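Conserved protein (Methanothermobacter thermautotrophicus, PDB 1I36) is of unknown function but binds NADP and resembles the 3-hydroxyacid dehydrogenases in structure, so it may be an NADP-dependent oxidoreductase. Local coordinates at residues Ile87-Pro92 with Met223-Asp228; Ile158-Ser163 with Asp228-Val233; Arg217-Glu222 with Arg244-Leu249. The protein carries 1 engineered substitution. All blocks are in the same frame, centred on the assembly; numbering follows the deposited sequence.

Interaction 1: residues Ile87-Pro92 with Met223-Asp228; sequences INNISP and MKEVQD. With NAP (NADP nicotinamide-adenine-dinucleotide phosphate), chain C.
Asn-89 reaches from the cofactor loop to Glu-225 on helix 216-231. Its ND2 donates a hydrogen bond to Glu-225 OE1, 3.2 Å long and bent to 140° at the hydrogen. OE1 is met on its syn side, but the donor stands 32° out of the carboxylate plane. The amide and carboxylate planes are turned 55° apart. With CG swung opposite the backbone N, the amide of Asn-89 points out toward the helix. Glu-225 answers with a chain extended beyond CG.

A water bridges the same two groups. It accepts from Asn-89 ND2 and donates to Glu-225 OE1 at 2.6 Å, so OE1 takes two bonds. A second water links Asn-89 O with Glu-225 OE2 by weak bonds.

The loop also holds NADP. Asn-88 OD1 accepts from the ribose hydroxyl O3D of NADP at 2.9 Å. Asn-89 N gives weak bonds to O2D and O3D of the same ribose. Asn-89 thus lies against the ribose with its backbone N and CB, while its amide turns to helix 216-231.

Residues 87-92 connect strand 83-86 of the Rossmann-type sheet to helix 92-101. Glu-225 sits midway along helix 216-231, whose Met-223 packs on helix 238-249 and whose Val-226 touches helix 154-182.

Interaction 2: residues Ile158-Ser163 with Asp228-Val233; sequences IKMLRS and DMLAEV
Met-160 of helix 154-182 packs against Met-229 and Leu-230 near the C-terminal end of helix 216-231. This is helix-helix packing in the all-helical C-terminal part of the chain, whose family belongs to the 6-phosphogluconate dehydrogenase C-terminal clan.

Met-160 carries most of the contact. Its CG is anti to the backbone N (chi1 168°), which sends the side chain out toward helix 216-231. The chain then bends at chi2 and at chi3. These bends bring CE back against the backbone of the partner helix, 3.6 Å from Leu-230 N. The two methionine side chains slide past each other in opposite directions. Met-229 is straight beyond CG, and its SD runs alongside the base of Met-160, 3.6 Å from Met-160 CG. The sulfur of Met-160 lies 4.0 Å from Leu-230 CG. With Met-160 cut back to an alanine, Met-229 CB and Leu-230 CG would probably lose the chain that packs between the helices, and a gap would open there.

Leu-161 adds a second, smaller touch through one branch. No hydrogen bond joins the two segments; the touching side chains are all apolar.

Around this core, Met-229 also touches Pro-92 of helix 92-101. Leu-161 packs on Val-189 of the second subunit and Leu-230 on Ala-179 of the second subunit, so the contact lies next to the dimer interface. Leu-161 CD2 meets Leu-230 CD2 at 3.6 Å, while the tightest pair is Met-160 CG to Met-229 CB at 3.4 Å.

Interaction 3: residues Arg217-Glu222 with Arg244-Leu249; sequences RRRYEE and RIFDKL
Arg-219 lays the base of its side chain over one face of the Phe-246 ring. Its CB stands 4.0 Å from the ring centroid and 25° off the ring normal, a CH-pi contact. Within the ring the nearest atom is Phe-246 CD2, 3.6 Å from Arg-219 CB. Only the aliphatic start of the arginine is used. The chain bends at chi2 and leads the guanidinium away from helix 238-249.

Tyr-220 makes the second touch. Its CB lies 4.2 Å from Phe-246 CB. Its ring reaches along Asp-247, with CD1 3.9 Å from Asp-247 N and CE1 4.0 Å from Asp-247 OD1. The two side chains lie side by side and point the same way, their planes 30° apart. The CG of Tyr-220 is anti to the backbone N, and the same is true of Asp-247, which takes both groups out along the same flank of the helix pair.

The backbones set this up. Helices 216-231 and 238-249 run nearly antiparallel here, at 157°, with their local axes 8.5 Å apart. Tyr-220 and Phe-246 are the nearest pair by CA. Farther out, Ser-212 of helix 202-214 touches both Arg-219 and Phe-246, and Met-223 packs on Phe-246. Ile-245, whose side chain leads away from helix 216-231, meets Trp-174 of helix 154-182 and Val-237 of the second subunit.

No hydrogen bond or salt bridge crosses between the segments. The two helices are therefore held together here by van der Waals and CH-pi contacts, even though arginine, tyrosine and aspartate take part.

Helix 216-231 is common to all three contacts. Along it, interaction 3 comes first, then interaction 1, then interaction 2. Interactions 1 and 2 have centres about 7 Å apart, share Asp-228, and touch through Ser-91 OG and Glu-232 OE2, a probable hydrogen bond. The centre of interaction 3 lies about 15 Å from that of interaction 1 and about 17 Å from that of interaction 2. The three cross one another along the chain, since their segments alternate. One helix thus meets the NADP-binding domain in interaction 1, helix 154-182 in interaction 2 and helix 238-249 in interaction 3. Interactions 2 and 3 also touch the second subunit, so cofactor loop, helical domain and dimer interface are joined.

Interaction 1: residues Ile87-Pro92 with Met223-Asp228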
loop_
_atom_site.group_PDB
_atom_site.type_symbol
_atom_site.label_atom_id
_atom_site.label_comp_id
_atom_site.label_asym_id
_atom_site.label_seq_id
_atom_site.Cartn_x
_atom_site.Cartn_y
_atom_site.Cartn_z
ATOM N N ILE A 87 15.055 -18.209 16.468
ATOM C CA ILE A 87 15.119 -17.149 15.482
ATOM C C ILE A 87 14.886 -17.688 14.068
ATOM O O ILE A 87 15.073 -16.988 13.087
ATOM C CB ILE A 87 16.460 -16.369 15.627
ATOM C CG1 ILE A 87 16.325 -14.948 15.093
ATOM C CG2 ILE A 87 17.615 -17.130 14.954
ATOM C CD1 ILE A 87 17.471 -14.018 15.587
ATOM N N ASN A 88 14.334 -18.892 13.984
ATOM C CA ASN A 88 14.075 -19.507 12.687
ATOM C C ASN A 88 12.837 -18.955 11.967
ATOM O O ASN A 88 11.869 -18.515 12.592
ATOM C CB ASN A 88 13.964 -21.020 12.823
ATOM C CG ASN A 88 15.186 -21.636 13.475
ATOM O OD1 ASN A 88 16.261 -21.659 12.895
ATOM N ND2 ASN A 88 15.024 -22.114 14.703
ATOM N N ASN A 89 12.858 -19.015 10.643
ATOM C CA ASN A 89 11.713 -18.527 9.879
ATOM C C ASN A 89 10.657 -19.606 9.803
ATOM O O ASN A 89 10.609 -20.360 8.839
ATOM C CB ASN A 89 12.116 -18.082 8.463
ATOM C CG ASN A 89 10.942 -17.495 7.685
ATOM O OD1 ASN A 89 10.037 -16.873 8.267
ATOM N ND2 ASN A 89 10.926 -17.730 6.366
ATOM N N ILE A 90 9.859 -19.722 10.875
ATOM C CA ILE A 90 8.772 -20.676 10.961
ATOM C C ILE A 90 7.481 -19.927 11.295
ATOM O O ILE A 90 7.505 -18.807 11.788
ATOM C CB ILE A 90 9.041 -21.793 12.022
ATOM C CG1 ILE A 90 9.521 -21.182 13.361
ATOM C CG2 ILE A 90 10.103 -22.759 11.477
ATOM C CD1 ILE A 90 9.649 -22.228 14.516
ATOM N N SER A 91 6.352 -20.557 11.034
ATOM C CA SER A 91 5.067 -19.908 11.269
ATOM C C SER A 91 4.818 -19.658 12.743
ATOM O O SER A 91 5.375 -20.375 13.614
ATOM C CB SER A 91 3.939 -20.766 10.699
ATOM O OG SER A 91 3.654 -21.889 11.549
ATOM N N PRO A 92 3.938 -18.685 13.052
ATOM C CA PRO A 92 3.656 -18.401 14.463
ATOM C C PRO A 92 3.169 -19.635 15.215
ATOM O O PRO A 92 3.538 -19.824 16.360
ATOM C CB PRO A 92 2.585 -17.323 14.388
ATOM C CG PRO A 92 3.061 -16.479 13.192
ATOM C CD PRO A 92 3.423 -17.604 12.171
ATOM N N MET A 223 5.651 -15.549 -0.537
ATOM C CA MET A 223 4.215 -15.289 -0.442
ATOM C C MET A 223 3.422 -16.547 -0.133
ATOM O O MET A 223 2.395 -16.467 0.521
ATOM C CB MET A 223 3.657 -14.631 -1.705
ATOM C CG MET A 223 3.740 -13.121 -1.706
ATOM S SD MET A 223 2.935 -12.299 -0.302
ATOM C CE MET A 223 1.477 -13.051 -0.256
ATOM N N LYS A 224 3.885 -17.707 -0.609
ATOM C CA LYS A 224 3.193 -18.961 -0.305
ATOM C C LYS A 224 3.248 -19.160 1.208
ATOM O O LYS A 224 2.258 -19.548 1.816
ATOM C CB LYS A 224 3.843 -20.150 -1.022
ATOM C CG LYS A 224 3.781 -20.046 -2.556
ATOM C CD LYS A 224 4.057 -21.374 -3.282
ATOM C CE LYS A 224 5.448 -21.932 -2.978
ATOM N NZ LYS A 224 5.794 -23.123 -3.832
ATOM N N GLU A 225 4.386 -18.827 1.819
ATOM C CA GLU A 225 4.545 -18.962 3.274
ATOM C C GLU A 225 3.641 -17.975 3.984
ATOM O O GLU A 225 3.017 -18.316 4.980
ATOM C CB GLU A 225 5.990 -18.688 3.708
ATOM C CG GLU A 225 7.013 -19.600 3.081
ATOM C CD GLU A 225 8.469 -19.202 3.397
ATOM O OE1 GLU A 225 8.722 -18.133 4.021
ATOM O OE2 GLU A 225 9.366 -19.982 3.003
ATOM N N VAL A 226 3.633 -16.722 3.520
ATOM C CA VAL A 226 2.778 -15.698 4.117
ATOM C C VAL A 226 1.327 -16.160 4.080
ATOM O O VAL A 226 0.593 -15.994 5.045
ATOM C CB VAL A 226 2.895 -14.318 3.370
ATOM C CG1 VAL A 226 1.687 -13.426 3.677
ATOM C CG2 VAL A 226 4.174 -13.617 3.766
ATOM N N GLN A 227 0.910 -16.711 2.949
ATOM C CA GLN A 227 -0.448 -17.181 2.816
ATOM C C GLN A 227 -0.720 -18.243 3.896
ATOM O O GLN A 227 -1.732 -18.180 4.585
ATOM C CB GLN A 227 -0.636 -17.763 1.406
ATOM C CG GLN A 227 -1.834 -18.710 1.208
ATOM C CD GLN A 227 -3.184 -18.055 1.420
ATOM O OE1 GLN A 227 -3.460 -16.997 0.872
ATOM N NE2 GLN A 227 -4.049 -18.710 2.198
ATOM N N ASP A 228 0.187 -19.210 4.033
ATOM C CA ASP A 228 -0.000 -20.256 5.054
ATOM C C ASP A 228 -0.026 -19.658 6.467
ATOM O O ASP A 228 -0.916 -19.982 7.261
ATOM C CB ASP A 228 1.071 -21.348 4.912
ATOM C CG ASP A 228 0.821 -22.233 3.696
ATOM O OD1 ASP A 228 -0.309 -22.202 3.167
ATOM O OD2 ASP A 228 1.746 -22.941 3.243
HETATM P PA NAP C . 22.477 -21.293 7.159
HETATM O O1A NAP C . 21.344 -21.979 6.566
HETATM O O2A NAP C . 23.131 -20.015 6.965
HETATM O O5B NAP C . 22.760 -21.851 8.708
HETATM C C5B NAP C . 21.967 -22.903 9.517
HETATM C C4B NAP C . 23.104 -23.700 9.957
HETATM O O4B NAP C . 22.235 -24.715 10.872
HETATM C C3B NAP C . 23.568 -24.736 9.463
HETATM O O3B NAP C . 24.738 -24.062 9.668
HETATM C C2B NAP C . 23.741 -26.187 9.683
HETATM O O2B NAP C . 24.721 -26.956 9.869
HETATM C C1B NAP C . 22.879 -26.040 10.786
HETATM N N9A NAP C . 21.906 -27.146 10.879
HETATM C C8A NAP C . 21.037 -27.835 10.026
HETATM N N7A NAP C . 20.429 -28.822 10.646
HETATM C C5A NAP C . 20.893 -28.794 11.947
HETATM C C6A NAP C . 20.623 -29.598 13.102
HETATM N N6A NAP C . 19.772 -30.625 13.066
HETATM N N1A NAP C . 21.282 -29.287 14.284
HETATM C C2A NAP C . 22.162 -28.246 14.339
HETATM N N3A NAP C . 22.469 -27.453 13.293
HETATM C C4A NAP C . 21.786 -27.780 12.115
HETATM O O3 NAP C . 21.151 -20.434 7.696
HETATM P PN NAP C . 20.911 -18.859 8.288
HETATM O O1N NAP C . 20.866 -17.914 7.123
HETATM O O2N NAP C . 21.984 -18.716 9.279
HETATM O O5D NAP C . 19.550 -18.733 9.087
HETATM C C5D NAP C . 19.303 -19.497 10.295
HETATM C C4D NAP C . 17.840 -19.340 10.664
HETATM O O4D NAP C . 17.356 -17.972 10.820
HETATM C C3D NAP C . 16.851 -19.968 9.650
HETATM O O3D NAP C . 15.702 -20.658 10.239
HETATM C C2D NAP C . 16.398 -18.841 8.785
HETATM O O2D NAP C . 15.152 -19.059 8.189
HETATM C C1D NAP C . 16.434 -17.654 9.773
HETATM N N1N NAP C . 16.634 -16.341 9.137
HETATM C C2N NAP C . 17.790 -16.089 8.386
HETATM C C3N NAP C . 17.893 -14.774 7.820
HETATM C C7N NAP C . 19.041 -14.374 7.023
HETATM O O7N NAP C . 19.118 -13.227 6.546
HETATM N N7N NAP C . 20.069 -15.226 6.772
HETATM C C4N NAP C . 16.860 -13.838 8.046
HETATM C C5N NAP C . 15.751 -14.108 8.773
HETATM C C6N NAP C . 15.639 -15.359 9.321
HETATM P P2B NAP C . 25.241 -27.672 8.460
HETATM O O1X NAP C . 25.930 -26.654 7.596
HETATM O O2X NAP C . 26.129 -28.655 9.019
HETATM O O3X NAP C . 24.050 -28.146 7.787
HETATM O O HOH W 1 8.517 -15.914 5.330
HETATM O O HOH W 2 10.292 -21.113 5.571
#

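Interaction 2: residues Ile158-Ser163 with Asp228-Val233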
loop_
_atom_site.group_PDB
_atom_site.type_symbol
_atom_site.label_atom_id
_atom_site.label_comp_id
_atom_site.label_asym_id
_atom_site.label_seq_id
_atom_site.Cartn_x
_atom_site.Cartn_y
_atom_site.Cartn_z
ATOM N N ILE A 158 4.144 -10.613 13.860
ATOM C CA ILE A 158 4.410 -9.241 13.454
ATOM C C ILE A 158 5.305 -9.184 12.201
ATOM O O ILE A 158 5.075 -8.382 11.267
ATOM C CB ILE A 158 5.100 -8.449 14.591
ATOM C CG1 ILE A 158 4.112 -8.194 15.723
ATOM C CG2 ILE A 158 5.613 -7.073 14.051
ATOM C CD1 ILE A 158 4.801 -8.033 17.123
ATOM N N LYS A 159 6.342 -10.015 12.175
ATOM C CA LYS A 159 7.255 -10.029 11.034
ATOM C C LYS A 159 6.539 -10.447 9.735
ATOM O O LYS A 159 6.691 -9.806 8.677
ATOM C CB LYS A 159 8.415 -10.987 11.294
ATOM C CG LYS A 159 9.371 -11.111 10.097
ATOM C CD LYS A 159 10.467 -12.096 10.353
ATOM C CE LYS A 159 11.211 -12.396 9.065
ATOM N NZ LYS A 159 10.262 -13.062 8.121
ATOM N N MET A 160 5.749 -11.504 9.836
ATOM C CA MET A 160 4.988 -12.052 8.710
ATOM C C MET A 160 3.921 -11.043 8.249
ATOM O O MET A 160 3.675 -10.908 7.053
ATOM C CB MET A 160 4.321 -13.365 9.161
ATOM C CG MET A 160 3.281 -13.947 8.243
ATOM S SD MET A 160 1.545 -13.253 8.295
ATOM C CE MET A 160 0.742 -14.179 9.602
ATOM N N LEU A 161 3.285 -10.355 9.192
ATOM C CA LEU A 161 2.264 -9.365 8.829
ATOM C C LEU A 161 2.860 -8.178 8.089
ATOM O O LEU A 161 2.277 -7.701 7.101
ATOM C CB LEU A 161 1.480 -8.925 10.059
ATOM C CG LEU A 161 0.567 -10.062 10.536
ATOM C CD1 LEU A 161 0.005 -9.766 11.914
ATOM C CD2 LEU A 161 -0.565 -10.268 9.533
ATOM N N ARG A 162 4.030 -7.722 8.527
ATOM C CA ARG A 162 4.714 -6.618 7.861
ATOM C C ARG A 162 5.097 -7.051 6.457
ATOM O O ARG A 162 4.978 -6.278 5.493
ATOM C CB ARG A 162 5.978 -6.187 8.615
ATOM C CG ARG A 162 6.697 -5.015 7.908
ATOM C CD ARG A 162 7.850 -4.394 8.680
ATOM N NE ARG A 162 9.138 -4.953 8.271
ATOM C CZ ARG A 162 10.327 -4.464 8.630
ATOM N NH1 ARG A 162 10.418 -3.383 9.402
ATOM N NH2 ARG A 162 11.433 -5.123 8.292
ATOM N N SER A 163 5.580 -8.283 6.350
ATOM C CA SER A 163 5.999 -8.863 5.082
ATOM C C SER A 163 4.816 -8.985 4.129
ATOM O O SER A 163 4.903 -8.637 2.940
ATOM C CB SER A 163 6.639 -10.242 5.336
ATOM O OG SER A 163 6.972 -10.871 4.108
ATOM N N ASP A 228 0.187 -19.210 4.033
ATOM C CA ASP A 228 -0.000 -20.256 5.054
ATOM C C ASP A 228 -0.026 -19.658 6.467
ATOM O O ASP A 228 -0.916 -19.982 7.261
ATOM C CB ASP A 228 1.071 -21.348 4.912
ATOM C CG ASP A 228 0.821 -22.233 3.696
ATOM O OD1 ASP A 228 -0.309 -22.202 3.167
ATOM O OD2 ASP A 228 1.746 -22.941 3.243
ATOM N N MET A 229 0.860 -18.697 6.741
ATOM C CA MET A 229 0.899 -18.066 8.054
ATOM C C MET A 229 -0.386 -17.301 8.349
ATOM O O MET A 229 -0.970 -17.456 9.424
ATOM C CB MET A 229 2.155 -17.202 8.215
ATOM C CG MET A 229 3.483 -18.039 8.184
ATOM S SD MET A 229 5.041 -17.116 8.488
ATOM C CE MET A 229 6.357 -18.357 7.955
ATOM N N LEU A 230 -0.868 -16.510 7.386
ATOM C CA LEU A 230 -2.109 -15.787 7.567
ATOM C C LEU A 230 -3.273 -16.752 7.801
ATOM O O LEU A 230 -4.198 -16.433 8.545
ATOM C CB LEU A 230 -2.425 -14.930 6.335
ATOM C CG LEU A 230 -1.852 -13.529 6.262
ATOM C CD1 LEU A 230 -2.350 -12.895 4.946
ATOM C CD2 LEU A 230 -2.346 -12.714 7.500
ATOM N N ALA A 231 -3.230 -17.916 7.160
ATOM C CA ALA A 231 -4.283 -18.935 7.312
ATOM C C ALA A 231 -4.433 -19.528 8.728
ATOM O O ALA A 231 -5.461 -20.116 9.049
ATOM C CB ALA A 231 -4.082 -20.067 6.293
ATOM N N GLU A 232 -3.397 -19.401 9.550
ATOM C CA GLU A 232 -3.440 -19.893 10.918
ATOM C C GLU A 232 -4.319 -18.961 11.742
ATOM O O GLU A 232 -4.848 -19.353 12.780
ATOM C CB GLU A 232 -2.017 -19.913 11.523
ATOM C CG GLU A 232 -1.078 -20.907 10.829
ATOM C CD GLU A 232 0.351 -20.950 11.371
ATOM O OE1 GLU A 232 0.785 -20.019 12.106
ATOM O OE2 GLU A 232 1.056 -21.949 11.056
ATOM N N VAL A 233 -4.502 -17.724 11.272
ATOM C CA VAL A 233 -5.298 -16.758 12.029
ATOM C C VAL A 233 -6.629 -16.315 11.402
ATOM O O VAL A 233 -7.614 -16.098 12.120
ATOM C CB VAL A 233 -4.386 -15.541 12.440
ATOM C CG1 VAL A 233 -3.626 -15.043 11.282
ATOM C CG2 VAL A 233 -5.183 -14.426 13.043
#

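Interaction 3: residues Arg217-Glu222 with Arg244-Leu249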
loop_
_atom_site.group_PDB
_atom_site.type_symbol
_atom_site.label_atom_id
_atom_site.label_comp_id
_atom_site.label_asym_id
_atom_site.label_seq_id
_atom_site.Cartn_x
_atom_site.Cartn_y
_atom_site.Cartn_z
ATOM N N ARG A 217 11.270 -14.745 -8.020
ATOM C CA ARG A 217 11.183 -16.162 -7.686
ATOM C C ARG A 217 11.122 -16.376 -6.175
ATOM O O ARG A 217 10.274 -17.129 -5.686
ATOM C CB ARG A 217 12.358 -16.925 -8.291
ATOM C CG ARG A 217 12.326 -18.428 -8.020
ATOM C CD ARG A 217 13.204 -19.201 -9.002
ATOM N NE ARG A 217 12.591 -19.302 -10.329
ATOM C CZ ARG A 217 12.760 -18.422 -11.314
ATOM N NH1 ARG A 217 13.537 -17.356 -11.137
ATOM N NH2 ARG A 217 12.120 -18.592 -12.467
ATOM N N ARG A 218 12.010 -15.703 -5.450
ATOM C CA ARG A 218 12.046 -15.799 -3.995
ATOM C C ARG A 218 10.772 -15.196 -3.394
ATOM O O ARG A 218 10.202 -15.758 -2.461
ATOM C CB ARG A 218 13.293 -15.108 -3.428
ATOM C CG ARG A 218 13.397 -15.130 -1.880
ATOM C CD ARG A 218 13.473 -16.561 -1.294
ATOM N NE ARG A 218 13.254 -16.593 0.165
ATOM C CZ ARG A 218 12.454 -17.460 0.794
ATOM N NH1 ARG A 218 11.788 -18.384 0.107
ATOM N NH2 ARG A 218 12.293 -17.388 2.114
ATOM N N ARG A 219 10.316 -14.073 -3.958
ATOM C CA ARG A 219 9.108 -13.407 -3.488
ATOM C C ARG A 219 7.884 -14.308 -3.596
ATOM O O ARG A 219 6.987 -14.258 -2.752
ATOM C CB ARG A 219 8.841 -12.121 -4.289
ATOM C CG ARG A 219 9.805 -10.978 -4.017
ATOM C CD ARG A 219 9.677 -10.433 -2.596
ATOM N NE ARG A 219 10.211 -9.081 -2.532
ATOM C CZ ARG A 219 11.501 -8.778 -2.453
ATOM N NH1 ARG A 219 12.415 -9.744 -2.404
ATOM N NH2 ARG A 219 11.882 -7.505 -2.514
ATOM N N TYR A 220 7.831 -15.093 -4.665
ATOM C CA TYR A 220 6.719 -16.002 -4.895
ATOM C C TYR A 220 6.670 -17.077 -3.806
ATOM O O TYR A 220 5.592 -17.370 -3.266
ATOM C CB TYR A 220 6.838 -16.654 -6.266
ATOM C CG TYR A 220 5.765 -17.662 -6.522
ATOM C CD1 TYR A 220 4.471 -17.255 -6.826
ATOM C CD2 TYR A 220 6.035 -19.031 -6.461
ATOM C CE1 TYR A 220 3.466 -18.170 -7.070
ATOM C CE2 TYR A 220 5.031 -19.967 -6.704
ATOM C CZ TYR A 220 3.747 -19.526 -7.010
ATOM O OH TYR A 220 2.740 -20.434 -7.260
ATOM N N GLU A 221 7.840 -17.638 -3.491
ATOM C CA GLU A 221 7.978 -18.669 -2.459
ATOM C C GLU A 221 7.616 -18.034 -1.112
ATOM O O GLU A 221 6.924 -18.633 -0.301
ATOM C CB GLU A 221 9.423 -19.193 -2.370
ATOM C CG GLU A 221 10.030 -19.839 -3.635
ATOM C CD GLU A 221 9.225 -20.994 -4.188
ATOM O OE1 GLU A 221 8.779 -21.865 -3.403
ATOM O OE2 GLU A 221 9.044 -21.030 -5.429
ATOM N N GLU A 222 8.117 -16.826 -0.879
ATOM C CA GLU A 222 7.850 -16.105 0.354
ATOM C C GLU A 222 6.366 -15.842 0.549
ATOM O O GLU A 222 5.869 -15.928 1.672
ATOM C CB GLU A 222 8.613 -14.794 0.399
ATOM C CG GLU A 222 10.089 -14.900 0.756
ATOM C CD GLU A 222 10.821 -13.561 0.612
ATOM O OE1 GLU A 222 10.406 -12.744 -0.233
ATOM O OE2 GLU A 222 11.811 -13.317 1.323
ATOM N N ARG A 244 -0.597 -14.558 -7.694
ATOM C CA ARG A 244 -0.741 -14.572 -9.150
ATOM C C ARG A 244 0.170 -13.529 -9.823
ATOM O O ARG A 244 0.756 -13.808 -10.874
ATOM C CB ARG A 244 -2.194 -14.368 -9.556
ATOM C CG ARG A 244 -3.117 -15.495 -9.111
ATOM C CD ARG A 244 -4.455 -15.423 -9.814
ATOM N NE ARG A 244 -4.236 -15.502 -11.252
ATOM C CZ ARG A 244 -5.021 -14.968 -12.184
ATOM N NH1 ARG A 244 -6.128 -14.310 -11.847
ATOM N NH2 ARG A 244 -4.639 -15.022 -13.458
ATOM N N ILE A 245 0.336 -12.353 -9.200
ATOM C CA ILE A 245 1.210 -11.313 -9.754
ATOM C C ILE A 245 2.669 -11.781 -9.689
ATOM O O ILE A 245 3.421 -11.656 -10.667
ATOM C CB ILE A 245 1.090 -9.952 -8.988
ATOM C CG1 ILE A 245 -0.285 -9.304 -9.212
ATOM C CG2 ILE A 245 2.213 -9.013 -9.391
ATOM C CD1 ILE A 245 -0.535 -8.814 -10.617
ATOM N N PHE A 246 3.092 -12.287 -8.534
ATOM C CA PHE A 246 4.473 -12.742 -8.416
ATOM C C PHE A 246 4.758 -13.927 -9.331
ATOM O O PHE A 246 5.886 -14.094 -9.803
ATOM C CB PHE A 246 4.847 -13.011 -6.967
ATOM C CG PHE A 246 5.175 -11.758 -6.210
ATOM C CD1 PHE A 246 4.370 -11.319 -5.174
ATOM C CD2 PHE A 246 6.262 -10.968 -6.595
ATOM C CE1 PHE A 246 4.629 -10.108 -4.527
ATOM C CE2 PHE A 246 6.529 -9.758 -5.959
ATOM C CZ PHE A 246 5.697 -9.331 -4.917
ATOM N N ASP A 247 3.711 -14.686 -9.636
ATOM C CA ASP A 247 3.798 -15.821 -10.544
ATOM C C ASP A 247 4.224 -15.240 -11.915
ATOM O O ASP A 247 5.142 -15.744 -12.558
ATOM C CB ASP A 247 2.420 -16.499 -10.628
ATOM C CG ASP A 247 2.464 -17.870 -11.287
ATOM O OD1 ASP A 247 3.413 -18.638 -11.018
ATOM O OD2 ASP A 247 1.531 -18.194 -12.058
ATOM N N LYS A 248 3.614 -14.121 -12.302
ATOM C CA LYS A 248 3.937 -13.452 -13.559
ATOM C C LYS A 248 5.343 -12.859 -13.563
ATOM O O LYS A 248 6.085 -13.022 -14.526
ATOM C CB LYS A 248 2.962 -12.313 -13.830
ATOM C CG LYS A 248 1.551 -12.716 -14.121
ATOM C CD LYS A 248 0.734 -11.471 -14.420
ATOM C CE LYS A 248 -0.646 -11.837 -14.871
ATOM N NZ LYS A 248 -1.401 -10.629 -15.255
ATOM N N LEU A 249 5.684 -12.132 -12.504
ATOM C CA LEU A 249 6.990 -11.483 -12.387
ATOM C C LEU A 249 8.235 -12.358 -12.614
ATOM O O LEU A 249 9.325 -11.826 -12.851
ATOM C CB LEU A 249 7.109 -10.762 -11.038
ATOM C CG LEU A 249 6.203 -9.559 -10.748
ATOM C CD1 LEU A 249 6.566 -8.942 -9.406
ATOM C CD2 LEU A 249 6.364 -8.532 -11.827
#